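Local coordinates for SLT domain-containing protein (Bdellovibrio bacteriovorus HD100, PDB 6TAB) that is a lysozyme-like enzyme that probably cleaves peptidoglycan with an altered substrate preference and helps the predator leave its prey cell, at residues A[139-142]-A[143-147]; A[77-80]-A[81-84]; A[240-243]-A[244-248]. All coordinates share one frame; numbering follows the deposited sequence.

Interaction 1. Residues A[139-142]-A[143-147]; sequences MVRF and ESNFK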
ATOM      1  N   MET A 139       3.147   5.265   0.547  1.00 11.96           N
ATOM      2  CA  MET A 139       2.905   4.607   1.850  1.00 12.37           C
ATOM      3  C   MET A 139       4.244   4.162   2.483  1.00 13.20           C
ATOM      4  O   MET A 139       4.456   4.340   3.705  1.00 14.28           O
ATOM      5  CB  MET A 139       1.941   3.427   1.666  1.00 13.40           C
ATOM      6  CG  MET A 139       0.548   3.855   1.175  1.00 13.52           C
ATOM      7  SD  MET A 139      -0.421   2.460   0.460  1.00 14.22           S
ATOM      8  CE  MET A 139      -0.493   1.371   1.885  1.00 16.68           C
ATOM      9  N   VAL A 140       5.134   3.572   1.673  1.00 12.63           N
ATOM     10  CA  VAL A 140       6.490   3.173   2.154  1.00 12.52           C
ATOM     11  C   VAL A 140       7.241   4.398   2.713  1.00 13.26           C
ATOM     12  O   VAL A 140       7.893   4.285   3.773  1.00 14.42           O
ATOM     13  CB  VAL A 140       7.263   2.453   1.035  1.00 12.80           C
ATOM     14  CG1 VAL A 140       8.737   2.272   1.425  1.00 14.31           C
ATOM     15  CG2 VAL A 140       6.614   1.109   0.652  1.00 13.20           C
ATOM     16  N   ARG A 141       7.165   5.538   2.016  1.00 13.03           N
ATOM     17  CA  ARG A 141       7.870   6.761   2.468  1.00 13.72           C
ATOM     18  C   ARG A 141       7.517   7.045   3.936  1.00 15.10           C
ATOM     19  O   ARG A 141       8.418   7.330   4.744  1.00 17.33           O
ATOM     20  CB  ARG A 141       7.497   7.983   1.605  1.00 16.83           C
ATOM     21  CG  ARG A 141       7.865   9.358   2.168  1.00 20.51           C
ATOM     22  CD  ARG A 141       9.321   9.630   2.449  1.00 21.63           C
ATOM     23  NE  ARG A 141       9.460  10.948   3.092  1.00 25.87           N
ATOM     24  CZ  ARG A 141       9.427  11.174   4.403  1.00 26.74           C
ATOM     25  NH1 ARG A 141       9.201  10.175   5.249  1.00 28.83           N
ATOM     26  NH2 ARG A 141       9.638  12.411   4.847  1.00 36.86           N
ATOM     27  N   PHE A 142       6.222   6.970   4.281  1.00 14.41           N
ATOM     28  CA  PHE A 142       5.778   7.375   5.645  1.00 15.83           C
ATOM     29  C   PHE A 142       5.799   6.228   6.667  1.00 17.36           C
ATOM     30  O   PHE A 142       5.870   6.520   7.873  1.00 22.98           O
ATOM     31  CB  PHE A 142       4.428   8.118   5.600  1.00 16.14           C
ATOM     32  CG  PHE A 142       4.549   9.480   4.958  1.00 16.61           C
ATOM     33  CD1 PHE A 142       5.250  10.509   5.595  1.00 17.94           C
ATOM     34  CD2 PHE A 142       4.112   9.697   3.662  1.00 15.96           C
ATOM     35  CE1 PHE A 142       5.410  11.737   4.972  1.00 20.55           C
ATOM     36  CE2 PHE A 142       4.267  10.923   3.048  1.00 17.49           C
ATOM     37  CZ  PHE A 142       4.944  11.936   3.698  1.00 19.65           C
ATOM     38  N   GLU A 143       5.693   4.955   6.220  1.00 14.09           N
ATOM     39  CA  GLU A 143       5.775   3.837   7.175  1.00 15.69           C
ATOM     40  C   GLU A 143       7.229   3.559   7.611  1.00 15.22           C
ATOM     41  O   GLU A 143       7.464   3.274   8.786  1.00 16.45           O
ATOM     42  CB  GLU A 143       5.112   2.578   6.598  1.00 15.34           C
ATOM     43  CG  GLU A 143       3.604   2.648   6.493  1.00 15.67           C
ATOM     44  CD  GLU A 143       2.885   2.661   7.827  1.00 17.34           C
ATOM     45  OE1 GLU A 143       3.549   2.405   8.891  1.00 18.93           O
ATOM     46  OE2 GLU A 143       1.628   2.832   7.830  1.00 19.51           O
ATOM     47  N   SER A 144       8.157   3.526   6.650  1.00 15.61           N
ATOM     48  CA  SER A 144       9.581   3.113   6.910  1.00 16.55           C
ATOM     49  C   SER A 144      10.672   4.034   6.323  1.00 17.42           C
ATOM     50  O   SER A 144      11.849   3.714   6.479  1.00 18.45           O
ATOM     51  CB  SER A 144       9.805   1.724   6.351  1.00 16.61           C
ATOM     52  OG  SER A 144       9.703   1.726   4.931  1.00 15.76           O
ATOM     53  N   ASN A 145      10.311   5.064   5.561  1.00 17.15           N
ATOM     54  CA  ASN A 145      11.308   5.879   4.851  1.00 17.36           C
ATOM     55  C   ASN A 145      12.238   4.958   4.040  1.00 16.29           C
ATOM     56  O   ASN A 145      13.456   5.227   3.946  1.00 19.09           O
ATOM     57  CB  ASN A 145      12.107   6.847   5.747  1.00 21.63           C
ATOM     58  CG  ASN A 145      12.681   8.006   4.954  1.00 27.56           C
ATOM     59  OD1 ASN A 145      12.213   8.336   3.863  1.00 29.57           O
ATOM     60  ND2 ASN A 145      13.719   8.630   5.495  1.00 34.58           N
ATOM     61  N   PHE A 146      11.649   3.919   3.428  1.00 16.14           N
ATOM     62  CA  PHE A 146      12.325   3.013   2.457  1.00 16.39           C
ATOM     63  C   PHE A 146      13.355   2.074   3.114  1.00 16.45           C
ATOM     64  O   PHE A 146      14.208   1.477   2.402  1.00 20.73           O
ATOM     65  CB  PHE A 146      12.959   3.781   1.282  1.00 17.76           C
ATOM     66  CG  PHE A 146      11.993   4.705   0.566  1.00 18.42           C
ATOM     67  CD1 PHE A 146      11.042   4.222  -0.327  1.00 16.32           C
ATOM     68  CD2 PHE A 146      11.989   6.065   0.836  1.00 18.92           C
ATOM     69  CE1 PHE A 146      10.155   5.072  -0.957  1.00 17.86           C
ATOM     70  CE2 PHE A 146      11.085   6.919   0.207  1.00 20.60           C
ATOM     71  CZ  PHE A 146      10.146   6.415  -0.677  1.00 19.36           C
ATOM     72  N   LYS A 147      13.224   1.851   4.434  1.00 15.98           N
ATOM     73  CA  LYS A 147      14.169   1.010   5.228  1.00 17.08           C
ATOM     74  C   LYS A 147      13.548  -0.381   5.479  1.00 16.10           C
ATOM     75  O   LYS A 147      12.727  -0.576   6.400  1.00 16.41           O
ATOM     76  CB  LYS A 147      14.524   1.682   6.563  1.00 18.90           C
ATOM     77  CG  LYS A 147      15.268   3.006   6.433  1.00 21.29           C
ATOM     78  CD  LYS A 147      15.601   3.626   7.771  1.00 29.16           C
ATOM     79  CE  LYS A 147      14.412   4.240   8.495  1.00 37.40           C
ATOM     80  NZ  LYS A 147      14.881   5.077   9.625  1.00 48.37           N
TER
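The Phe146 side chain folds back over the last turn of helix 125-144 and lays one face of its ring on Arg141. The CA of Arg141 stands 4.2 Å from the centroid of the Phe146 ring, 27° off its normal, a CH-pi contact that Arg141 CB extends at Phe146 CZ. On the Val140 flank, CG1 meets Phe146 CD1 at 3.5 Å, approaching the ring obliquely. Val140 presents this methyl because CG1 points opposite the backbone N (chi1 169°).

The Arg141 chain bends at its second torsion and runs alongside Asn145, bringing its CD to 3.5 Å from Asn145 OD1. The guanidinium and amide planes are 45° apart, and no hydrogen bond joins the two groups. One face of the guanidinium carries Phe142 CE1 over its centre.

Glu143 N is hydrogen-bonded to Met139 O (2.9 Å) and Ser144 N to Val140 O (3.0 Å), whereas Asn145 N makes weak hydrogen bonds to Val140 O and Arg141 O. Asn145 is the first residue to leave helical phi/psi, with positive phi, and a type I' turn runs from Ser144 to Lys147.

Glu-Ser-Asn-Phe matches the Glu-Ser-x-Phe signature of the SLT family, in whose characterised members the glutamate is the catalytic acid; Glu143 is probably the equivalent residue. Just beyond it, Phe146 covers the Val140 and Arg141 side of the helix end by dispersion and CH-pi contact, while Ser144 OG accepts a weak hydrogen bond from Phe146 N and has a second partner in Leu169 O.

Interaction 2. Residues A[77-80]-A[81-84]; sequences IPLW and EDKV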
ATOM      1  N   ILE A  77       6.447   7.430 -12.226  1.00 13.84           N
ATOM      2  CA  ILE A  77       7.578   6.638 -11.674  1.00 13.68           C
ATOM      3  C   ILE A  77       7.516   6.606 -10.150  1.00 12.97           C
ATOM      4  O   ILE A  77       7.394   7.666  -9.506  1.00 13.91           O
ATOM      5  CB  ILE A  77       8.927   7.282 -12.055  1.00 17.40           C
ATOM      6  CG1 ILE A  77       8.981   7.672 -13.519  1.00 24.52           C
ATOM      7  CG2 ILE A  77      10.083   6.405 -11.600  1.00 16.88           C
ATOM      8  CD1 ILE A  77       8.893   6.531 -14.411  1.00 24.75           C
ATOM      9  N   PRO A  78       7.603   5.427  -9.500  1.00 12.70           N
ATOM     10  CA  PRO A  78       7.489   5.370  -8.043  1.00 13.34           C
ATOM     11  C   PRO A  78       8.662   6.061  -7.323  1.00 13.10           C
ATOM     12  O   PRO A  78       9.821   6.098  -7.826  1.00 14.32           O
ATOM     13  CB  PRO A  78       7.482   3.851  -7.724  1.00 13.77           C
ATOM     14  CG  PRO A  78       7.055   3.181  -9.021  1.00 13.80           C
ATOM     15  CD  PRO A  78       7.685   4.072 -10.086  1.00 13.66           C
ATOM     16  N   LEU A  79       8.379   6.540  -6.096  1.00 12.49           N
ATOM     17  CA  LEU A  79       9.347   7.327  -5.292  1.00 12.94           C
ATOM     18  C   LEU A  79      10.571   6.512  -4.853  1.00 14.34           C
ATOM     19  O   LEU A  79      11.627   7.130  -4.556  1.00 15.79           O
ATOM     20  CB  LEU A  79       8.613   7.905  -4.074  1.00 13.85           C
ATOM     21  CG  LEU A  79       7.493   8.903  -4.374  1.00 14.90           C
ATOM     22  CD1 LEU A  79       6.678   9.206  -3.121  1.00 17.52           C
ATOM     23  CD2 LEU A  79       8.043  10.189  -4.951  1.00 16.16           C
ATOM     24  N   TRP A  80      10.474   5.178  -4.738  1.00 14.14           N
ATOM     25  CA  TRP A  80      11.642   4.361  -4.337  1.00 15.03           C
ATOM     26  C   TRP A  80      12.761   4.356  -5.393  1.00 15.94           C
ATOM     27  O   TRP A  80      13.928   4.049  -5.038  1.00 18.66           O
ATOM     28  CB  TRP A  80      11.230   2.946  -3.893  1.00 14.65           C
ATOM     29  CG  TRP A  80      10.354   2.174  -4.845  1.00 14.27           C
ATOM     30  CD1 TRP A  80      10.621   1.870  -6.151  1.00 13.61           C
ATOM     31  CD2 TRP A  80       9.089   1.543  -4.549  1.00 13.22           C
ATOM     32  NE1 TRP A  80       9.603   1.129  -6.690  1.00 14.72           N
ATOM     33  CE2 TRP A  80       8.626   0.947  -5.742  1.00 14.24           C
ATOM     34  CE3 TRP A  80       8.280   1.513  -3.409  1.00 13.84           C
ATOM     35  CZ2 TRP A  80       7.391   0.272  -5.800  1.00 15.14           C
ATOM     36  CZ3 TRP A  80       7.089   0.817  -3.453  1.00 13.97           C
ATOM     37  CH2 TRP A  80       6.635   0.234  -4.640  1.00 14.95           C
ATOM     38  N   GLU A  81      12.466   4.704  -6.658  1.00 14.58           N
ATOM     39  CA  GLU A  81      13.529   4.727  -7.666  1.00 15.73           C
ATOM     40  C   GLU A  81      14.523   5.884  -7.425  1.00 18.33           C
ATOM     41  O   GLU A  81      15.640   5.830  -7.924  1.00 24.13           O
ATOM     42  CB  GLU A  81      12.970   4.763  -9.100  1.00 15.32           C
ATOM     43  CG  GLU A  81      12.110   3.556  -9.448  1.00 15.36           C
ATOM     44  CD  GLU A  81      11.795   3.271 -10.904  1.00 15.73           C
ATOM     45  OE1 GLU A  81      12.382   3.944 -11.806  1.00 18.68           O
ATOM     46  OE2 GLU A  81      10.935   2.355 -11.134  1.00 17.18           O
ATOM     47  N   ASP A  82      14.134   6.909  -6.656  1.00 17.82           N
ATOM     48  CA  ASP A  82      14.982   8.064  -6.301  1.00 19.95           C
ATOM     49  C   ASP A  82      15.877   7.784  -5.048  1.00 24.68           C
ATOM     50  O   ASP A  82      16.763   8.571  -4.705  1.00 32.02           O
ATOM     51  CB  ASP A  82      14.110   9.302  -6.012  1.00 19.70           C
ATOM     52  CG  ASP A  82      12.857   9.516  -6.877  1.00 26.77           C
ATOM     53  OD1 ASP A  82      12.798   8.967  -7.974  1.00 43.96           O
ATOM     54  OD2 ASP A  82      11.960  10.280  -6.468  1.00 27.35           O
ATOM     55  N   LYS A  83      15.497   6.796  -4.224  1.00 26.78           N
ATOM     56  CA  LYS A  83      15.960   6.660  -2.809  1.00 23.80           C
ATOM     57  C   LYS A  83      16.814   5.393  -2.584  1.00 26.95           C
ATOM     58  O   LYS A  83      17.586   5.337  -1.602  1.00 30.63           O
ATOM     59  CB  LYS A  83      14.786   6.688  -1.815  1.00 29.64           C
ATOM     60  CG  LYS A  83      13.897   7.933  -1.886  1.00 36.58           C
ATOM     61  CD  LYS A  83      14.603   9.199  -1.418  1.00 40.56           C
ATOM     62  CE  LYS A  83      13.668  10.364  -1.139  1.00 48.55           C
ATOM     63  NZ  LYS A  83      13.117  10.343   0.245  1.00 49.16           N
ATOM     64  N   VAL A  84      16.708   4.393  -3.475  1.00 22.89           N
ATOM     65  CA  VAL A  84      17.176   3.043  -3.215  1.00 22.71           C
ATOM     66  C   VAL A  84      17.867   2.441  -4.453  1.00 20.92           C
ATOM     67  O   VAL A  84      17.350   2.520  -5.570  1.00 22.31           O
ATOM     68  CB  VAL A  84      15.936   2.206  -2.828  1.00 30.14           C
ATOM     69  CG1 VAL A  84      16.202   0.731  -2.755  1.00 32.52           C
ATOM     70  CG2 VAL A  84      15.298   2.698  -1.540  1.00 35.17           C
TER
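Glu81 N donates to Pro78 O at 3.2 Å with an N-H...O angle of 159°, the first of three successive hydrogen bonds that each span three residues. Asp82 N follows to Leu79 O (3.3 Å) and Lys83 N to Trp80 O (3.3 Å). In all three the donor sits above the plane of the carbonyl, which is consistent with a tight, 3-10-like turn. Val84 N adds a weak second bond to Trp80 O.

The Glu81 carboxylate reaches back along the segment that precedes it. OE1 forms a salt bridge with Lys88, while OE2 pairs with Arg74 and is hydrogen-bonded to Ser91 OG. The same serine hydroxyl is hydrogen-bonded to Trp80 NE1, so one residue of helix 87-101 serves both neighbours.

Apolar atoms of Ile77 and Pro78 lie against the carboxylate. Ile77 CG2 is 3.4 Å from Glu81 OE1, the two side chains crossing at about a right angle, and Pro78 CD is 3.8 Å from Glu81 OE2. The Glu81 chain is extended beyond CG, which brings the acid alongside Pro78 and Ile77. Trp80 CG is wedged between its own backbone N and carbonyl carbon (chi1 52°), a torsion that brings its CD1 within 3.4 Å of Glu81 N. The indole and carboxylate planes are only 26° apart, and Pro78 CB lies 3.5 Å above one indole face, offset toward the rim. On another flank, Lys83 CG rests 3.6 Å from Leu79 O.

Two basic partners and a hydroxyl would be expected to favour the ionised form of Glu81. With partners at both carboxylate oxygens and its backbone N bonded to Pro78, this residue links the turn to Lys88 and Ser91 of helix 87-101 and to Arg74 earlier in the chain.

Interaction 3. Residues A[240-243]-A[244-248]; sequences YKSI and VSWSQ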
ATOM      1  N   TYR A 240      -0.799  11.548   5.808  1.00 16.97           N
ATOM      2  CA  TYR A 240      -2.085  11.474   5.059  1.00 16.33           C
ATOM      3  C   TYR A 240      -2.182  12.648   4.065  1.00 16.66           C
ATOM      4  O   TYR A 240      -2.508  12.450   2.880  1.00 15.75           O
ATOM      5  CB  TYR A 240      -3.287  11.471   6.011  1.00 16.09           C
ATOM      6  CG  TYR A 240      -4.616  11.585   5.278  1.00 16.06           C
ATOM      7  CD1 TYR A 240      -5.206  10.474   4.696  1.00 16.90           C
ATOM      8  CD2 TYR A 240      -5.266  12.801   5.116  1.00 16.48           C
ATOM      9  CE1 TYR A 240      -6.393  10.566   3.979  1.00 16.77           C
ATOM     10  CE2 TYR A 240      -6.466  12.911   4.419  1.00 17.62           C
ATOM     11  CZ  TYR A 240      -7.041  11.782   3.854  1.00 17.04           C
ATOM     12  OH  TYR A 240      -8.202  11.874   3.115  1.00 19.43           O
ATOM     13  N   LYS A 241      -1.886  13.875   4.536  1.00 16.84           N
ATOM     14  CA  LYS A 241      -2.029  15.067   3.662  1.00 18.35           C
ATOM     15  C   LYS A 241      -1.123  14.959   2.423  1.00 16.89           C
ATOM     16  O   LYS A 241      -1.536  15.327   1.309  1.00 17.91           O
ATOM     17  CB  LYS A 241      -1.784  16.367   4.447  1.00 21.22           C
ATOM     18  CG  LYS A 241      -2.872  16.717   5.466  1.00 24.22           C
ATOM     19  CD  LYS A 241      -2.717  18.052   6.176  1.00 33.97           C
ATOM     20  CE  LYS A 241      -1.404  18.189   6.905  1.00 41.42           C
ATOM     21  NZ  LYS A 241      -1.356  19.477   7.629  1.00 50.57           N
ATOM     22  N   SER A 242       0.104  14.454   2.608  1.00 16.03           N
ATOM     23  CA  SER A 242       1.063  14.273   1.540  1.00 16.34           C
ATOM     24  C   SER A 242       0.651  13.170   0.558  1.00 14.62           C
ATOM     25  O   SER A 242       0.725  13.355  -0.655  1.00 15.06           O
ATOM     26  CB  SER A 242       2.466  14.002   2.079  1.00 17.90           C
ATOM     27  OG  SER A 242       2.979  15.091   2.843  1.00 23.09           O
ATOM     28  N   ILE A 243       0.207  12.021   1.073  1.00 14.18           N
ATOM     29  CA  ILE A 243      -0.238  10.925   0.197  1.00 13.20           C
ATOM     30  C   ILE A 243      -1.384  11.415  -0.704  1.00 12.41           C
ATOM     31  O   ILE A 243      -1.376  11.171  -1.935  1.00 13.26           O
ATOM     32  CB  ILE A 243      -0.620   9.674   1.028  1.00 12.95           C
ATOM     33  CG1 ILE A 243       0.632   9.063   1.673  1.00 13.87           C
ATOM     34  CG2 ILE A 243      -1.332   8.617   0.175  1.00 13.90           C
ATOM     35  CD1 ILE A 243       0.383   8.008   2.723  1.00 14.71           C
ATOM     36  N   VAL A 244      -2.386  12.093  -0.107  1.00 13.03           N
ATOM     37  CA  VAL A 244      -3.543  12.578  -0.907  1.00 14.00           C
ATOM     38  C   VAL A 244      -3.087  13.616  -1.958  1.00 13.20           C
ATOM     39  O   VAL A 244      -3.506  13.560  -3.105  1.00 13.49           O
ATOM     40  CB  VAL A 244      -4.635  13.190  -0.002  1.00 17.35           C
ATOM     41  CG1 VAL A 244      -5.680  13.996  -0.775  1.00 20.37           C
ATOM     42  CG2 VAL A 244      -5.310  12.119   0.824  1.00 18.71           C
ATOM     43  N   SER A 245      -2.235  14.596  -1.547  1.00 15.00           N
ATOM     44  CA  SER A 245      -1.767  15.662  -2.438  1.00 15.36           C
ATOM     45  C   SER A 245      -0.970  15.081  -3.625  1.00 13.87           C
ATOM     46  O   SER A 245      -1.193  15.433  -4.803  1.00 15.78           O
ATOM     47  CB  SER A 245      -0.946  16.698  -1.690  1.00 19.15           C
ATOM     48  OG  SER A 245      -0.617  17.792  -2.544  1.00 24.61           O
ATOM     49  N   TRP A 246      -0.011  14.200  -3.319  1.00 13.77           N
ATOM     50  CA  TRP A 246       0.842  13.639  -4.377  1.00 13.97           C
ATOM     51  C   TRP A 246       0.004  12.814  -5.364  1.00 14.24           C
ATOM     52  O   TRP A 246       0.215  12.888  -6.572  1.00 16.07           O
ATOM     53  CB  TRP A 246       1.996  12.836  -3.792  1.00 13.95           C
ATOM     54  CG  TRP A 246       2.966  13.607  -2.928  1.00 16.62           C
ATOM     55  CD1 TRP A 246       3.110  14.954  -2.800  1.00 20.08           C
ATOM     56  CD2 TRP A 246       3.873  13.028  -1.975  1.00 16.25           C
ATOM     57  NE1 TRP A 246       4.065  15.254  -1.845  1.00 23.05           N
ATOM     58  CE2 TRP A 246       4.554  14.081  -1.322  1.00 20.45           C
ATOM     59  CE3 TRP A 246       4.113  11.716  -1.567  1.00 16.56           C
ATOM     60  CZ2 TRP A 246       5.501  13.844  -0.328  1.00 22.09           C
ATOM     61  CZ3 TRP A 246       5.072  11.479  -0.605  1.00 17.04           C
ATOM     62  CH2 TRP A 246       5.770  12.536  -0.001  1.00 20.62           C
ATOM     63  N   SER A 247      -0.946  12.007  -4.859  1.00 13.04           N
ATOM     64  CA  SER A 247      -1.847  11.199  -5.710  1.00 12.84           C
ATOM     65  C   SER A 247      -2.659  12.084  -6.674  1.00 12.51           C
ATOM     66  O   SER A 247      -2.669  11.883  -7.903  1.00 14.24           O
ATOM     67  CB  SER A 247      -2.768  10.369  -4.823  1.00 13.39           C
ATOM     68  OG  SER A 247      -3.756   9.671  -5.575  1.00 13.96           O
ATOM     69  N   GLN A 248      -3.347  13.099  -6.114  1.00 12.43           N
ATOM     70  CA  GLN A 248      -4.329  13.870  -6.907  1.00 15.45           C
ATOM     71  C   GLN A 248      -3.624  14.791  -7.920  1.00 14.23           C
ATOM     72  O   GLN A 248      -4.277  15.210  -8.915  1.00 15.94           O
ATOM     73  CB  GLN A 248      -5.333  14.571  -5.998  1.00 16.80           C
ATOM     74  CG  GLN A 248      -4.751  15.782  -5.308  1.00 15.56           C
ATOM     75  CD  GLN A 248      -5.536  16.319  -4.117  1.00 20.91           C
ATOM     76  OE1 GLN A 248      -6.598  15.848  -3.696  1.00 22.27           O
ATOM     77  NE2 GLN A 248      -4.964  17.309  -3.515  1.00 18.96           N
TER
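Trp246 leans back over the preceding helical turn, and most of its side chain meets Ser242. CB starts 3.4 Å from Ser242 O, and CG is closer still, 3.2 Å from that oxygen, which lies over one face of the indole near its rim. Farther out, CE2 and CZ2 pass over Ser242 CB, which stands 4.0 Å from the centroid of the six-membered ring and 16° off its normal, a CH-pi contact. CG lies anti to the carbonyl carbon (chi1 -62°), which swings the indole back along the helix. Ser242 O also accepts the main-chain bond from Trp246 N at 2.9 Å, so the same carbonyl oxygen takes the N-H and lies over the indole face.

Two residues earlier, the i to i+4 pair Tyr240 and Val244 repeats the theme: Val244 CG2 sits over a face of the Tyr240 ring, 3.8 Å from its centroid, in a second CH-pi contact.

These pairs line different flanks of helix 238-248. Trp246 packs on Phe134 and Ser138 of helix 125-144, whereas Tyr240 and Val244 lean on Leu115 of helix 113-116. Ser247 OG, hydrogen-bonded to Phe116 O and Tyr131 OH, ties the helix to both neighbours.

In the fold
From the N terminus, interaction 2 comes first, shaping the turn at 77-84 before helix 87-101. Interaction 1 then lies at the C-terminal end of helix 125-144, and interaction 3 spans two turns of helix 238-248 near the end of the chain. All three are local and follow in series; none nests in or crosses another. They nevertheless touch. Phe146 packs against Leu79, Trp80, Lys83 and Val84, joining interactions 1 and 2, while Phe142 meets Ser242, Ile243 and Trp246 of interaction 3. Leu79 CD1 also reaches Trp246 CZ3 (3.8 Å). Helix 125-144 is thus bound to both the N-terminal turn and the C-terminal helix.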